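Local coordinates for bile salt hydrolase/transferase (PDB 2BJF), which hydrolyses the amide bond of glycine- and taurine-conjugated bile salts, releasing free bile acids, and also acts as a bile acid amine N-acyltransferase, at residues 261-266 against 273-278; 294-299 against 321-326; 99-104 against 127-132. All blocks are in the same frame, centred on the assembly; numbering follows the deposited sequence. Where two conformers were deposited one is given.

Interaction 1 of 3, residues 261-266 against 273-278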
ATOM      1  N   MET A 261      -7.294  16.173  -8.230  1.00 10.44           N
ATOM      2  CA  MET A 261      -6.147  16.747  -7.529  1.00 10.66           C
ATOM      3  C   MET A 261      -6.557  17.967  -6.710  1.00 10.47           C
ATOM      4  O   MET A 261      -7.404  18.758  -7.139  1.00 10.63           O
ATOM      5  CB  MET A 261      -5.034  17.117  -8.511  1.00 10.64           C
ATOM      6  CG  MET A 261      -4.393  15.922  -9.190  1.00 10.76           C
ATOM      7  SD  MET A 261      -3.175  16.411 -10.418  1.00 11.61           S
ATOM      8  CE  MET A 261      -2.818  14.828 -11.169  1.00 11.49           C
ATOM      9  N   VAL A 262      -5.939  18.103  -5.539  1.00 10.32           N
ATOM     10  CA  VAL A 262      -6.277  19.137  -4.558  1.00 10.36           C
ATOM     11  C   VAL A 262      -5.085  20.078  -4.370  1.00 10.27           C
ATOM     12  O   VAL A 262      -3.944  19.623  -4.256  1.00 10.19           O
ATOM     13  CB  VAL A 262      -6.661  18.499  -3.192  1.00 10.30           C
ATOM     14  CG1 VAL A 262      -7.102  19.559  -2.190  1.00 10.48           C
ATOM     15  CG2 VAL A 262      -7.759  17.452  -3.368  1.00 10.73           C
ATOM     16  N   ARG A 263      -5.355  21.384  -4.340  1.00 10.35           N
ATOM     17  CA  ARG A 263      -4.304  22.403  -4.235  1.00 10.58           C
ATOM     18  C   ARG A 263      -3.315  22.139  -3.102  1.00 10.52           C
ATOM     19  O   ARG A 263      -3.715  21.927  -1.954  1.00 10.61           O
ATOM     20  CB  ARG A 263      -4.911  23.804  -4.078  1.00 10.53           C
ATOM     21  CG  ARG A 263      -3.938  24.936  -4.395  1.00 11.00           C
ATOM     22  CD  ARG A 263      -4.539  26.313  -4.120  1.00 11.08           C
ATOM     23  NE  ARG A 263      -5.705  26.599  -4.953  1.00 11.92           N
ATOM     24  CZ  ARG A 263      -5.662  27.115  -6.179  1.00 12.54           C
ATOM     25  NH1 ARG A 263      -4.500  27.412  -6.751  1.00 13.00           N
ATOM     26  NH2 ARG A 263      -6.792  27.333  -6.837  1.00 13.28           N
ATOM     27  N   GLY A 264      -2.028  22.147  -3.444  1.00 10.52           N
ATOM     28  CA  GLY A 264      -0.957  22.042  -2.457  1.00 10.51           C
ATOM     29  C   GLY A 264      -0.242  20.705  -2.363  1.00 10.59           C
ATOM     30  O   GLY A 264       0.937  20.660  -2.005  1.00 10.52           O
ATOM     31  N   SER A 265      -0.944  19.617  -2.678  1.00 10.56           N
ATOM     32  CA  SER A 265      -0.425  18.262  -2.435  1.00 10.63           C
ATOM     33  C   SER A 265       0.195  17.557  -3.639  1.00 10.90           C
ATOM     34  O   SER A 265       0.897  16.556  -3.477  1.00 10.93           O
ATOM     35  CB  SER A 265      -1.498  17.375  -1.790  1.00 10.55           C
ATOM     36  OG  SER A 265      -2.743  17.505  -2.452  1.00  9.85           O
ATOM     37  N   THR A 266      -0.073  18.068  -4.838  1.00 11.13           N
ATOM     38  CA  THR A 266       0.575  17.575  -6.054  1.00 11.53           C
ATOM     39  C   THR A 266       1.406  18.704  -6.662  1.00 11.86           C
ATOM     40  O   THR A 266       0.948  19.429  -7.550  1.00 12.00           O
ATOM     41  CB  THR A 266      -0.450  17.002  -7.070  1.00 11.48           C
ATOM     42  OG1 THR A 266      -1.263  16.017  -6.422  1.00 11.55           O
ATOM     43  CG2 THR A 266       0.257  16.354  -8.262  1.00 11.77           C
ATOM     44  N   SER A 273       1.111  24.078  -7.992  1.00 14.51           N
ATOM     45  CA  SER A 273       0.104  23.086  -7.633  1.00 13.84           C
ATOM     46  C   SER A 273      -0.663  22.588  -8.854  1.00 13.54           C
ATOM     47  O   SER A 273      -1.308  23.368  -9.562  1.00 13.38           O
ATOM     48  CB  SER A 273      -0.863  23.638  -6.583  1.00 13.90           C
ATOM     49  OG  SER A 273      -0.218  23.782  -5.332  1.00 13.77           O
ATOM     50  N   ASP A 274      -0.568  21.285  -9.097  1.00 12.97           N
ATOM     51  CA  ASP A 274      -1.349  20.618 -10.129  1.00 12.63           C
ATOM     52  C   ASP A 274      -2.767  20.430  -9.593  1.00 12.27           C
ATOM     53  O   ASP A 274      -2.955  19.898  -8.495  1.00 12.14           O
ATOM     54  CB  ASP A 274      -0.713  19.265 -10.468  1.00 12.76           C
ATOM     55  CG  ASP A 274      -1.069  18.767 -11.860  1.00 13.12           C
ATOM     56  OD1 ASP A 274      -1.870  19.415 -12.566  1.00 13.72           O
ATOM     57  OD2 ASP A 274      -0.538  17.705 -12.252  1.00 13.42           O
ATOM     58  N   LEU A 275      -3.756  20.889 -10.359  1.00 11.85           N
ATOM     59  CA  LEU A 275      -5.157  20.863  -9.929  1.00 11.46           C
ATOM     60  C   LEU A 275      -6.047  20.193 -10.960  1.00 11.11           C
ATOM     61  O   LEU A 275      -5.746  20.220 -12.153  1.00 11.01           O
ATOM     62  CB  LEU A 275      -5.690  22.291  -9.724  1.00 11.66           C
ATOM     63  CG  LEU A 275      -4.885  23.389  -9.028  1.00 11.62           C
ATOM     64  CD1 LEU A 275      -5.677  24.690  -9.006  1.00 12.42           C
ATOM     65  CD2 LEU A 275      -4.506  22.978  -7.624  1.00 12.38           C
ATOM     66  N   THR A 276      -7.153  19.609 -10.501  1.00 10.65           N
ATOM     67  CA  THR A 276      -8.258  19.289 -11.399  1.00 10.26           C
ATOM     68  C   THR A 276      -8.961  20.616 -11.676  1.00 10.17           C
ATOM     69  O   THR A 276      -9.805  21.067 -10.889  1.00 10.11           O
ATOM     70  CB  THR A 276      -9.215  18.238 -10.804  1.00 10.17           C
ATOM     71  OG1 THR A 276      -8.504  17.006 -10.626  1.00 10.54           O
ATOM     72  CG2 THR A 276     -10.407  17.994 -11.731  1.00 10.00           C
ATOM     73  N   GLN A 277      -8.589  21.241 -12.791  0.50 10.03           N
ATOM     74  CA  GLN A 277      -9.084  22.570 -13.154  0.50  9.99           C
ATOM     75  C   GLN A 277     -10.577  22.558 -13.464  0.50  9.88           C
ATOM     76  O   GLN A 277     -11.307  23.467 -13.060  0.50  9.91           O
ATOM     77  CB  GLN A 277      -8.301  23.136 -14.343  0.50  9.99           C
ATOM     78  CG  GLN A 277      -6.806  23.335 -14.088  0.50 10.19           C
ATOM     79  CD  GLN A 277      -6.471  24.588 -13.282  0.50 10.23           C
ATOM     80  OE1 GLN A 277      -5.342  24.748 -12.819  0.50 10.43           O
ATOM     81  NE2 GLN A 277      -7.443  25.481 -13.119  0.50 10.26           N
ATOM     82  N   TYR A 278     -11.018  21.530 -14.184  1.00  9.74           N
ATOM     83  CA  TYR A 278     -12.435  21.334 -14.489  1.00  9.55           C
ATOM     84  C   TYR A 278     -12.798  19.860 -14.644  1.00  9.62           C
ATOM     85  O   TYR A 278     -11.929  19.007 -14.857  1.00  9.38           O
ATOM     86  CB  TYR A 278     -12.888  22.162 -15.711  1.00  9.42           C
ATOM     87  CG  TYR A 278     -12.400  21.692 -17.067  1.00  9.28           C
ATOM     88  CD1 TYR A 278     -13.055  20.665 -17.754  1.00  8.96           C
ATOM     89  CD2 TYR A 278     -11.314  22.304 -17.685  1.00  9.10           C
ATOM     90  CE1 TYR A 278     -12.619  20.244 -19.007  1.00  9.06           C
ATOM     91  CE2 TYR A 278     -10.875  21.896 -18.942  1.00  9.22           C
ATOM     92  CZ  TYR A 278     -11.527  20.862 -19.591  1.00  9.20           C
ATOM     93  OH  TYR A 278     -11.089  20.459 -20.832  1.00  9.40           O
TER
HETATM   94  O   HOH W   1      -1.776  20.269  -5.899  1.00 10.15           O

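Interaction 2 of 3, residues 294-299 against 321-326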
ATOM      1  N   TYR A 294     -12.652  24.066 -10.690  1.00  9.70           N
ATOM      2  CA  TYR A 294     -12.031  24.080  -9.366  1.00  9.81           C
ATOM      3  C   TYR A 294     -12.603  25.212  -8.508  1.00  9.99           C
ATOM      4  O   TYR A 294     -12.865  25.030  -7.316  1.00  9.88           O
ATOM      5  CB  TYR A 294     -10.505  24.206  -9.471  1.00  9.74           C
ATOM      6  CG  TYR A 294      -9.799  23.813  -8.194  1.00  9.66           C
ATOM      7  CD1 TYR A 294      -9.360  22.504  -7.999  1.00  9.37           C
ATOM      8  CD2 TYR A 294      -9.593  24.739  -7.169  1.00  9.90           C
ATOM      9  CE1 TYR A 294      -8.725  22.126  -6.819  1.00  9.20           C
ATOM     10  CE2 TYR A 294      -8.961  24.371  -5.985  1.00  9.52           C
ATOM     11  CZ  TYR A 294      -8.531  23.063  -5.819  1.00  9.33           C
ATOM     12  OH  TYR A 294      -7.906  22.686  -4.654  1.00  9.67           O
ATOM     13  N   GLU A 295     -12.809  26.367  -9.137  1.00 10.20           N
ATOM     14  CA  GLU A 295     -13.291  27.565  -8.457  1.00 10.63           C
ATOM     15  C   GLU A 295     -14.799  27.533  -8.204  1.00 10.48           C
ATOM     16  O   GLU A 295     -15.264  27.987  -7.157  1.00 10.74           O
ATOM     17  CB  GLU A 295     -12.928  28.812  -9.268  1.00 10.82           C
ATOM     18  CG  GLU A 295     -11.427  29.086  -9.386  1.00 11.96           C
ATOM     19  CD  GLU A 295     -10.765  28.419 -10.592  1.00 13.51           C
ATOM     20  OE1 GLU A 295     -11.376  27.537 -11.240  1.00 13.23           O
ATOM     21  OE2 GLU A 295      -9.613  28.790 -10.893  1.00 14.80           O
ATOM     22  N   ASN A 296     -15.553  27.008  -9.169  1.00 10.34           N
ATOM     23  CA  ASN A 296     -17.011  26.940  -9.072  1.00 10.12           C
ATOM     24  C   ASN A 296     -17.535  25.528  -9.304  1.00 10.09           C
ATOM     25  O   ASN A 296     -17.544  25.039 -10.435  1.00 10.08           O
ATOM     26  CB  ASN A 296     -17.663  27.913 -10.065  1.00 10.03           C
ATOM     27  CG  ASN A 296     -19.186  27.884 -10.009  1.00  9.97           C
ATOM     28  OD1 ASN A 296     -19.782  27.449  -9.022  1.00  9.77           O
ATOM     29  ND2 ASN A 296     -19.824  28.361 -11.074  1.00  9.64           N
ATOM     30  N   ASN A 297     -17.992  24.888  -8.232  1.00  9.97           N
ATOM     31  CA  ASN A 297     -18.439  23.501  -8.311  1.00 10.03           C
ATOM     32  C   ASN A 297     -19.859  23.289  -8.840  1.00  9.91           C
ATOM     33  O   ASN A 297     -20.249  22.148  -9.101  1.00 10.08           O
ATOM     34  CB  ASN A 297     -18.238  22.780  -6.970  1.00 10.16           C
ATOM     35  CG  ASN A 297     -19.101  23.348  -5.856  1.00 10.55           C
ATOM     36  OD1 ASN A 297     -19.444  24.530  -5.852  1.00 11.29           O
ATOM     37  ND2 ASN A 297     -19.443  22.501  -4.892  1.00 12.65           N
ATOM     38  N   GLN A 298     -20.631  24.366  -9.011  1.00  9.68           N
ATOM     39  CA  GLN A 298     -21.943  24.215  -9.644  1.00  9.65           C
ATOM     40  C   GLN A 298     -21.784  23.787 -11.098  1.00  9.66           C
ATOM     41  O   GLN A 298     -20.986  24.360 -11.845  1.00  9.73           O
ATOM     42  CB  GLN A 298     -22.816  25.475  -9.561  1.00  9.65           C
ATOM     43  CG  GLN A 298     -24.247  25.179 -10.039  1.00  9.59           C
ATOM     44  CD  GLN A 298     -25.150  26.392 -10.180  1.00  9.69           C
ATOM     45  OE1 GLN A 298     -24.704  27.501 -10.481  1.00 10.33           O
ATOM     46  NE2 GLN A 298     -26.444  26.172  -9.988  1.00  9.80           N
ATOM     47  N   ILE A 299     -22.549  22.769 -11.479  1.00  9.75           N
ATOM     48  CA  ILE A 299     -22.543  22.245 -12.839  1.00  9.87           C
ATOM     49  C   ILE A 299     -23.235  23.222 -13.791  1.00 10.12           C
ATOM     50  O   ILE A 299     -24.358  23.663 -13.538  1.00 10.01           O
ATOM     51  CB  ILE A 299     -23.201  20.842 -12.898  1.00  9.85           C
ATOM     52  CG1 ILE A 299     -22.346  19.825 -12.128  1.00  9.74           C
ATOM     53  CG2 ILE A 299     -23.415  20.390 -14.348  1.00 10.15           C
ATOM     54  CD1 ILE A 299     -23.079  18.552 -11.746  1.00  9.95           C
ATOM     55  N   LYS A 321     -15.514  30.355 -13.620  1.00 13.23           N
ATOM     56  CA  LYS A 321     -14.682  30.151 -12.430  1.00 13.67           C
ATOM     57  C   LYS A 321     -15.058  31.098 -11.283  1.00 13.26           C
ATOM     58  O   LYS A 321     -14.205  31.527 -10.500  1.00 13.42           O
ATOM     59  CB  LYS A 321     -13.186  30.229 -12.779  1.00 13.70           C
ATOM     60  CG  LYS A 321     -12.746  31.493 -13.515  1.00 14.52           C
ATOM     61  CD  LYS A 321     -11.289  31.398 -13.972  1.00 14.82           C
ATOM     62  CE  LYS A 321     -10.316  31.538 -12.805  1.00 17.00           C
ATOM     63  NZ  LYS A 321      -8.910  31.276 -13.218  1.00 18.21           N
ATOM     64  N   THR A 322     -16.348  31.409 -11.191  1.00 12.92           N
ATOM     65  CA  THR A 322     -16.875  32.233 -10.106  1.00 12.56           C
ATOM     66  C   THR A 322     -17.887  31.407  -9.323  1.00 12.20           C
ATOM     67  O   THR A 322     -18.935  31.035  -9.854  1.00 12.19           O
ATOM     68  CB  THR A 322     -17.529  33.526 -10.645  1.00 12.68           C
ATOM     69  OG1 THR A 322     -16.600  34.215 -11.491  1.00 12.81           O
ATOM     70  CG2 THR A 322     -17.937  34.449  -9.499  1.00 12.72           C
ATOM     71  N   LEU A 323     -17.560  31.117  -8.065  1.00 11.82           N
ATOM     72  CA  LEU A 323     -18.376  30.233  -7.228  1.00 11.49           C
ATOM     73  C   LEU A 323     -19.832  30.693  -7.150  1.00 11.40           C
ATOM     74  O   LEU A 323     -20.116  31.847  -6.818  1.00 11.37           O
ATOM     75  CB  LEU A 323     -17.767  30.093  -5.824  1.00 11.42           C
ATOM     76  CG  LEU A 323     -18.433  29.136  -4.824  1.00 11.27           C
ATOM     77  CD1 LEU A 323     -18.463  27.701  -5.340  1.00 10.93           C
ATOM     78  CD2 LEU A 323     -17.734  29.203  -3.473  1.00 11.34           C
ATOM     79  N   SER A 324     -20.741  29.776  -7.478  1.00 11.29           N
ATOM     80  CA  SER A 324     -22.175  30.049  -7.454  1.00 11.34           C
ATOM     81  C   SER A 324     -22.829  29.386  -6.247  1.00 11.32           C
ATOM     82  O   SER A 324     -22.920  28.156  -6.169  1.00 11.33           O
ATOM     83  CB  SER A 324     -22.836  29.582  -8.752  1.00 11.29           C
ATOM     84  OG  SER A 324     -24.239  29.797  -8.721  1.00 11.52           O
ATOM     85  N   ILE A 325     -23.281  30.218  -5.313  1.00 11.31           N
ATOM     86  CA  ILE A 325     -23.890  29.757  -4.068  1.00 11.48           C
ATOM     87  C   ILE A 325     -25.388  30.052  -4.076  1.00 11.40           C
ATOM     88  O   ILE A 325     -25.815  31.125  -4.510  1.00 11.32           O
ATOM     89  CB  ILE A 325     -23.218  30.423  -2.833  1.00 11.47           C
ATOM     90  CG1 ILE A 325     -21.740  30.022  -2.746  1.00 11.72           C
ATOM     91  CG2 ILE A 325     -23.953  30.062  -1.535  1.00 11.70           C
ATOM     92  CD1 ILE A 325     -20.915  30.857  -1.771  1.00 11.77           C
ATOM     93  N   ASN A 326     -26.178  29.086  -3.613  1.00 11.39           N
ATOM     94  CA  ASN A 326     -27.603  29.297  -3.407  1.00 11.53           C
ATOM     95  C   ASN A 326     -27.850  29.831  -2.000  1.00 11.69           C
ATOM     96  O   ASN A 326     -27.727  29.098  -1.016  1.00 11.40           O
ATOM     97  CB  ASN A 326     -28.392  28.004  -3.643  1.00 11.59           C
ATOM     98  CG  ASN A 326     -29.876  28.162  -3.352  1.00 11.80           C
ATOM     99  OD1 ASN A 326     -30.501  29.145  -3.755  1.00 12.82           O
ATOM    100  ND2 ASN A 326     -30.448  27.190  -2.651  1.00 12.19           N
TER
HETATM  101  O   HOH W   2     -21.843  25.711  -5.449  1.00 11.81           O

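Interaction 3 of 3, residues 99-104 against 127-132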
ATOM      1  N   ASN A  99      -2.178  11.733 -42.512  1.00 14.16           N
ATOM      2  CA  ASN A  99      -1.377  12.478 -41.546  1.00 13.74           C
ATOM      3  C   ASN A  99      -2.180  13.554 -40.827  1.00 13.51           C
ATOM      4  O   ASN A  99      -2.743  14.456 -41.457  1.00 13.50           O
ATOM      5  CB  ASN A  99      -0.142  13.078 -42.222  1.00 13.71           C
ATOM      6  CG  ASN A  99       0.819  12.018 -42.723  1.00 13.53           C
ATOM      7  OD1 ASN A  99       1.520  11.377 -41.939  1.00 13.40           O
ATOM      8  ND2 ASN A  99       0.859  11.830 -44.039  1.00 13.62           N
ATOM      9  N   ILE A 100      -2.233  13.441 -39.502  1.00 13.22           N
ATOM     10  CA  ILE A 100      -3.016  14.343 -38.665  1.00 13.14           C
ATOM     11  C   ILE A 100      -2.099  15.037 -37.656  1.00 12.93           C
ATOM     12  O   ILE A 100      -1.447  14.366 -36.857  1.00 12.92           O
ATOM     13  CB  ILE A 100      -4.129  13.582 -37.896  1.00 13.10           C
ATOM     14  CG1 ILE A 100      -4.899  12.641 -38.830  1.00 13.34           C
ATOM     15  CG2 ILE A 100      -5.078  14.562 -37.210  1.00 13.28           C
ATOM     16  CD1 ILE A 100      -5.403  11.379 -38.157  1.00 13.76           C
ATOM     17  N   PRO A 101      -2.032  16.382 -37.701  1.00 12.81           N
ATOM     18  CA  PRO A 101      -1.251  17.122 -36.710  1.00 12.76           C
ATOM     19  C   PRO A 101      -1.806  16.912 -35.303  1.00 12.62           C
ATOM     20  O   PRO A 101      -3.023  16.814 -35.132  1.00 12.61           O
ATOM     21  CB  PRO A 101      -1.430  18.581 -37.140  1.00 12.78           C
ATOM     22  CG  PRO A 101      -1.827  18.516 -38.576  1.00 12.80           C
ATOM     23  CD  PRO A 101      -2.664  17.285 -38.679  1.00 12.86           C
ATOM     24  N   VAL A 102      -0.914  16.841 -34.314  1.00 12.48           N
ATOM     25  CA  VAL A 102      -1.298  16.561 -32.925  1.00 12.44           C
ATOM     26  C   VAL A 102      -2.412  17.487 -32.425  1.00 12.35           C
ATOM     27  O   VAL A 102      -3.413  17.018 -31.875  1.00 12.44           O
ATOM     28  CB  VAL A 102      -0.084  16.636 -31.957  1.00 12.44           C
ATOM     29  CG1 VAL A 102      -0.483  16.189 -30.554  1.00 12.71           C
ATOM     30  CG2 VAL A 102       1.071  15.791 -32.465  1.00 12.74           C
ATOM     31  N   TYR A 103      -2.235  18.792 -32.633  1.00 12.27           N
ATOM     32  CA  TYR A 103      -3.191  19.806 -32.175  1.00 12.08           C
ATOM     33  C   TYR A 103      -4.580  19.665 -32.808  1.00 11.99           C
ATOM     34  O   TYR A 103      -5.567  20.154 -32.256  1.00 12.12           O
ATOM     35  CB  TYR A 103      -2.645  21.221 -32.430  1.00 12.24           C
ATOM     36  CG  TYR A 103      -2.509  21.578 -33.898  1.00 12.22           C
ATOM     37  CD1 TYR A 103      -3.601  22.062 -34.625  1.00 12.01           C
ATOM     38  CD2 TYR A 103      -1.292  21.433 -34.560  1.00 12.40           C
ATOM     39  CE1 TYR A 103      -3.484  22.383 -35.973  1.00 12.29           C
ATOM     40  CE2 TYR A 103      -1.164  21.759 -35.910  1.00 12.18           C
ATOM     41  CZ  TYR A 103      -2.264  22.232 -36.609  1.00 12.26           C
ATOM     42  OH  TYR A 103      -2.147  22.551 -37.942  1.00 12.60           O
ATOM     43  N   ASN A 104      -4.643  19.005 -33.965  1.00 11.55           N
ATOM     44  CA  ASN A 104      -5.878  18.915 -34.742  1.00 11.16           C
ATOM     45  C   ASN A 104      -6.598  17.566 -34.640  1.00 10.84           C
ATOM     46  O   ASN A 104      -7.695  17.411 -35.179  1.00 10.71           O
ATOM     47  CB  ASN A 104      -5.609  19.261 -36.214  1.00 11.20           C
ATOM     48  CG  ASN A 104      -6.862  19.717 -36.950  1.00 11.49           C
ATOM     49  OD1 ASN A 104      -7.620  20.553 -36.455  1.00 11.99           O
ATOM     50  ND2 ASN A 104      -7.079  19.173 -38.144  1.00 12.00           N
ATOM     51  N   ASN A 127      -1.644   8.476 -39.138  1.00 13.82           N
ATOM     52  CA  ASN A 127      -0.386   8.805 -38.483  1.00 13.90           C
ATOM     53  C   ASN A 127      -0.484  10.190 -37.858  1.00 14.00           C
ATOM     54  O   ASN A 127      -0.944  11.132 -38.503  1.00 13.86           O
ATOM     55  CB  ASN A 127       0.777   8.763 -39.478  1.00 13.81           C
ATOM     56  CG  ASN A 127       2.087   9.233 -38.868  1.00 13.77           C
ATOM     57  OD1 ASN A 127       2.664   8.563 -38.011  1.00 13.57           O
ATOM     58  ND2 ASN A 127       2.561  10.392 -39.309  1.00 13.50           N
ATOM     59  N   ILE A 128      -0.054  10.310 -36.607  1.00 14.14           N
ATOM     60  CA  ILE A 128      -0.090  11.593 -35.914  1.00 14.45           C
ATOM     61  C   ILE A 128       1.276  12.276 -36.004  1.00 14.71           C
ATOM     62  O   ILE A 128       2.294  11.713 -35.596  1.00 14.70           O
ATOM     63  CB  ILE A 128      -0.596  11.447 -34.458  1.00 14.44           C
ATOM     64  CG1 ILE A 128      -1.993  10.812 -34.464  1.00 14.57           C
ATOM     65  CG2 ILE A 128      -0.638  12.805 -33.764  1.00 14.57           C
ATOM     66  CD1 ILE A 128      -2.483  10.324 -33.118  1.00 14.91           C
ATOM     67  N   VAL A 129       1.280  13.488 -36.555  1.00 15.02           N
ATOM     68  CA  VAL A 129       2.514  14.210 -36.870  1.00 15.59           C
ATOM     69  C   VAL A 129       2.704  15.451 -35.988  1.00 15.98           C
ATOM     70  O   VAL A 129       1.754  16.190 -35.726  1.00 15.87           O
ATOM     71  CB  VAL A 129       2.591  14.562 -38.394  1.00 15.62           C
ATOM     72  CG1 VAL A 129       1.366  15.352 -38.853  1.00 16.00           C
ATOM     73  CG2 VAL A 129       3.876  15.301 -38.727  1.00 15.63           C
ATOM     74  N   ASP A 130       3.939  15.665 -35.535  1.00 16.53           N
ATOM     75  CA  ASP A 130       4.270  16.773 -34.638  1.00 17.14           C
ATOM     76  C   ASP A 130       4.474  18.090 -35.398  1.00 17.36           C
ATOM     77  O   ASP A 130       5.568  18.662 -35.401  1.00 17.50           O
ATOM     78  CB  ASP A 130       5.506  16.423 -33.794  1.00 17.31           C
ATOM     79  CG  ASP A 130       5.651  17.299 -32.553  1.00 17.90           C
ATOM     80  OD1 ASP A 130       4.762  18.135 -32.279  1.00 18.36           O
ATOM     81  OD2 ASP A 130       6.666  17.143 -31.842  1.00 18.89           O
ATOM     82  N   ILE A 131       3.408  18.558 -36.045  1.00 17.56           N
ATOM     83  CA  ILE A 131       3.399  19.859 -36.712  1.00 17.83           C
ATOM     84  C   ILE A 131       2.930  20.918 -35.714  1.00 17.91           C
ATOM     85  O   ILE A 131       1.862  20.769 -35.118  1.00 17.90           O
ATOM     86  CB  ILE A 131       2.471  19.864 -37.969  1.00 17.87           C
ATOM     87  CG1 ILE A 131       2.909  18.808 -38.999  1.00 18.27           C
ATOM     88  CG2 ILE A 131       2.387  21.261 -38.602  1.00 17.99           C
ATOM     89  CD1 ILE A 131       4.327  18.969 -39.549  1.00 18.59           C
ATOM     90  N   PRO A 132       3.734  21.981 -35.512  1.00 18.04           N
ATOM     91  CA  PRO A 132       3.331  23.055 -34.600  1.00 18.18           C
ATOM     92  C   PRO A 132       2.078  23.792 -35.075  1.00 18.37           C
ATOM     93  O   PRO A 132       1.902  24.007 -36.277  1.00 18.33           O
ATOM     94  CB  PRO A 132       4.541  23.998 -34.605  1.00 18.22           C
ATOM     95  CG  PRO A 132       5.268  23.692 -35.866  1.00 18.13           C
ATOM     96  CD  PRO A 132       5.061  22.232 -36.104  1.00 18.08           C
TER

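Interaction 1 of 3, residues 261-266 against 273-278
Met-261 meets Asp-274 and Thr-276 at once. Its extended chain brings SD to 3.5 Å from Asp-274 OD2, while its backbone N donates to Thr-276 OG1 (2.8 Å between N and OG1). Thr-276 OG1 sits beside its own backbone N (chi1 -64°) and is also hydrogen-bonded to Asp-21, which ties the bond to strand 14-22. At the far end of the loop Asp-274 N donates to Thr-266 O at 2.9 Å, and Thr-266 CG2 rests on Asp-274 CB. Between these two grips lies one water, 2.8 Å from Val-262 O and 2.9 Å from Asp-274 O. It accepts from Thr-266 N, and weakly from Gly-264 N, so it bridges backbone groups of the 261-266 loop to Asp-274 O. Leu-275 serves Arg-263 with both branches: CD2 reaches Arg-263 CA at 3.4 Å, and CD1 lies over one face of the guanidinium, toward its rim. The charge itself is met by Glu-251 of the second subunit, in a salt bridge with NE. Ser-273 OG, only weakly bonded to Gly-264 N, has Asp-243 of that subunit as its stronger partner. The side chain of Asp-274 lies about 5 Å from a bound taurine. The loop after helix 249-257 thus folds back on the start of strand 275-283, which pairs with strands 14-22 and 288-293, and both segments pack against the second subunit.

Interaction 2 of 3, residues 294-299 against 321-326
Asn-296 OD1 is gripped by two backbone donors, Ser-324 N across the contact at 3.0 Å and Gln-298 N within its own loop at 3.2 Å. They arrive from opposite faces of the amide plane, each well out of it (62° for Gln-298 N, 69° for Ser-324 N), so the carboxamide is clamped between the two segments. Asn-296 CG, anti to the backbone N (chi1 180°), lies 3.2 Å from Thr-322 O. A second polar link follows at Ser-324, whose OG donates to Gln-298 OE1 at 2.9 Å, and a water donates to both Asn-297 OD1 and Ser-324 O. Leu-323 touches the loop with CD1, 3.4 Å from Asn-297 OD1, and with CB against Glu-295 O. At the outer end Glu-295 and Lys-321 run side by side in the same direction, closing in a long salt bridge of 3.5 Å from OE2 to NZ, with Lys-321 CB and CE alongside the carboxylate oxygens OE1 and OE2. Asn-326 carries the segment on into a parallel ladder with a strand of the second subunit. The OD1 that closes an Asx turn with Gln-298 N, in the loop between strands 288-293 and 300-303, also accepts from Ser-324 N, joining turn and C-terminal segment.

Interaction 3 of 3, residues 99-104 against 127-132
Val-102 lays CG2 against CG2 of Ile-128 at 3.7 Å, the two side chains crossing at about a right angle. Pro-101 CB also meets Ile-131 CB at 4.2 Å. The backbones form a short parallel ladder: Ile-100 N donates to Asn-127 O at 2.8 Å, Val-129 N to Ile-100 O, and Val-102 N to Val-129 O. The strands are twisted by 39° against each other, and Asp-130, at the centre of an inverse gamma turn, ends the regular pairing. Asn-127 ND2 donates to Asn-99 OD1 (3.0 Å), in the plane of that carbonyl, although the two amides stand 85° apart. Both have further partners, Ser-90 OG for Asn-127 ND2 and Ile-94 N for Asn-99 OD1. Tyr-103 holds CG between its backbone N and carbonyl carbon (chi1 66°), and the ring's edge meets Ile-131 O, 3.3 Å from CD2. Its side chain lies about 4 Å from the bound deoxycholate. Helix 105-112 covers Ile-100 and Ile-128 through Phe-105. Parallel and joined through helices 105-112 and 116-123, strands 98-101 and 126-129 form a beta-alpha-beta crossover. Backbone and amide bonds thus join the strands, with the Tyr-103 hydroxyl bonded to Asn-44 ND2 near the bile acid.

Along the chain interaction 3 comes first, then interaction 1, then interaction 2. Interactions 1 and 2 are neighbours, their centres 16 Å apart, joined through Tyr-294: its N probably bonds to Gln-277 O and its OH to Arg-263 N. Both lie at the same antiparallel sheet, around strands 275-283 and 288-293, and both face the second subunit, so this region links the sheet to the assembly. Interaction 3 stands apart, with centres 29 Å from interaction 1 and 35 Å from interaction 2, in a separate two-stranded parallel sheet connected by helices 105-112 and 116-123. Interactions 1 and 3 thus approach the product sites from different parts of the fold, near taurine and deoxycholate respectively.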